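Side-chain contact in Dye-decolorizing peroxidase (Irpex lacteus, PDB 7D8M), which probably uses a bound heme b to carry out peroxidase reactions, as a member of the DyP-type (dye-decolorizing) peroxidase family: residues F437-I441 with T442-E446. Numbering follows the deposited sequence.
Sequences FSPSI and TAIVE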
loop_
_atom_site.group_PDB
_atom_site.type_symbol
_atom_site.label_atom_id
_atom_site.label_comp_id
_atom_site.label_asym_id
_atom_site.label_seq_id
_atom_site.Cartn_x
_atom_site.Cartn_y
_atom_site.Cartn_z
ATOM N N PHE A 437 8.821 4.385 -10.560
ATOM C CA PHE A 437 10.079 4.473 -9.828
ATOM C C PHE A 437 10.239 5.904 -9.336
ATOM O O PHE A 437 10.168 6.839 -10.134
ATOM C CB PHE A 437 11.272 4.080 -10.704
ATOM C CG PHE A 437 12.594 4.163 -9.991
ATOM C CD1 PHE A 437 12.957 3.192 -9.060
ATOM C CD2 PHE A 437 13.469 5.213 -10.238
ATOM C CE1 PHE A 437 14.163 3.266 -8.389
ATOM C CE2 PHE A 437 14.680 5.295 -9.569
ATOM C CZ PHE A 437 15.031 4.318 -8.648
ATOM N N SER A 438 10.442 6.062 -8.023
ATOM C CA SER A 438 10.714 7.357 -7.418
ATOM C C SER A 438 12.220 7.528 -7.323
ATOM O O SER A 438 12.849 6.894 -6.467
ATOM C CB SER A 438 10.089 7.458 -6.028
ATOM O OG SER A 438 8.673 7.506 -6.087
ATOM N N PRO A 439 12.838 8.351 -8.151
ATOM C CA PRO A 439 14.282 8.538 -8.054
ATOM C C PRO A 439 14.629 9.403 -6.852
ATOM O O PRO A 439 13.779 10.064 -6.249
ATOM C CB PRO A 439 14.651 9.244 -9.366
ATOM C CG PRO A 439 13.384 9.333 -10.160
ATOM C CD PRO A 439 12.248 9.177 -9.213
ATOM N N SER A 440 15.911 9.374 -6.509
ATOM C CA SER A 440 16.455 10.394 -5.634
ATOM C C SER A 440 16.236 11.772 -6.249
ATOM O O SER A 440 15.959 11.919 -7.444
ATOM C CB SER A 440 17.942 10.162 -5.395
ATOM O OG SER A 440 18.683 10.586 -6.527
ATOM N N ILE A 441 16.366 12.798 -5.410
ATOM C CA ILE A 441 16.078 14.144 -5.879
ATOM C C ILE A 441 17.109 14.579 -6.912
ATOM O O ILE A 441 16.750 15.108 -7.968
ATOM C CB ILE A 441 15.983 15.103 -4.684
ATOM C CG1 ILE A 441 15.000 14.506 -3.657
ATOM C CG2 ILE A 441 15.544 16.473 -5.144
ATOM C CD1 ILE A 441 14.485 15.471 -2.612
ATOM N N THR A 442 18.397 14.312 -6.662
ATOM C CA THR A 442 19.416 14.628 -7.665
ATOM C C THR A 442 19.178 13.851 -8.956
ATOM O O THR A 442 19.303 14.403 -10.056
ATOM C CB THR A 442 20.821 14.343 -7.124
ATOM O OG1 THR A 442 20.906 12.974 -6.700
ATOM C CG2 THR A 442 21.145 15.265 -5.956
ATOM N N ALA A 443 18.804 12.572 -8.839
ATOM C CA ALA A 443 18.550 11.769 -10.028
ATOM C C ALA A 443 17.441 12.376 -10.875
ATOM O O ALA A 443 17.493 12.323 -12.109
ATOM C CB ALA A 443 18.201 10.330 -9.630
ATOM N N ILE A 444 16.426 12.953 -10.234
ATOM C CA ILE A 444 15.407 13.655 -10.997
ATOM C C ILE A 444 16.063 14.709 -11.881
ATOM O O ILE A 444 15.799 14.786 -13.085
ATOM C CB ILE A 444 14.362 14.277 -10.059
ATOM C CG1 ILE A 444 13.585 13.167 -9.325
ATOM C CG2 ILE A 444 13.396 15.129 -10.855
ATOM C CD1 ILE A 444 12.613 13.686 -8.306
ATOM N N VAL A 445 16.983 15.482 -11.308
ATOM C CA VAL A 445 17.589 16.594 -12.039
ATOM C C VAL A 445 18.696 16.100 -12.957
ATOM O O VAL A 445 18.783 16.503 -14.123
ATOM C CB VAL A 445 18.114 17.655 -11.057
ATOM C CG1 VAL A 445 18.741 18.819 -11.831
ATOM C CG2 VAL A 445 16.998 18.144 -10.149
ATOM N N GLU A 446 19.560 15.220 -12.444
ATOM C CA GLU A 446 20.778 14.868 -13.161
ATOM C C GLU A 446 20.532 13.864 -14.278
ATOM O O GLU A 446 21.238 13.898 -15.292
ATOM C CB GLU A 446 21.824 14.333 -12.182
ATOM C CG GLU A 446 22.358 15.411 -11.244
ATOM C CD GLU A 446 23.302 14.862 -10.198
ATOM O OE1 GLU A 446 23.409 13.621 -10.079
ATOM O OE2 GLU A 446 23.938 15.674 -9.492
#
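The extended backbone at the end of strand 428-438 turns through Pro439 and Ser440 into helix 441-448, with the CA atoms of Ser440 and Ala443 5.1 Å apart. The junction is a worked example of the helix N-cap: the first-turn amides have no carbonyl of an earlier helical turn to accept from them, and a side chain can take its place. Here Ser440 OG accepts from Ala443 N at 3.1 Å, with an N-H...O angle of 155°. A chi1 of 77° folds the hydroxyl back between the serine's own N and carbonyl carbon, within range of that amide. Asn11 OD1 accepts from Thr442 N, a second first-turn amide satisfied by a side chain. The first i to i+4 backbone bond runs from Ile444 N to Ser440 O at 3.0 Å, whereas Val445 N to Ile441 O is weak at 3.4 Å, and the helix widens into a pi-type turn at 444-446.

Pro439 and Ile444 form the apolar pair of a hydrophobic staple, N' with N4: proline CG lies 3.9 Å from Ile444 CG1, the two side chains crossing at about a right angle. Proline CB rests against the methyl of Ala443. Ile444 and Val445 also touch Ala46 of helix 35-49. The junction, away from the heme, joins the last strand of the chain to its last helix. Ser440 OG also comes within 3.2 Å of Ala443 CB.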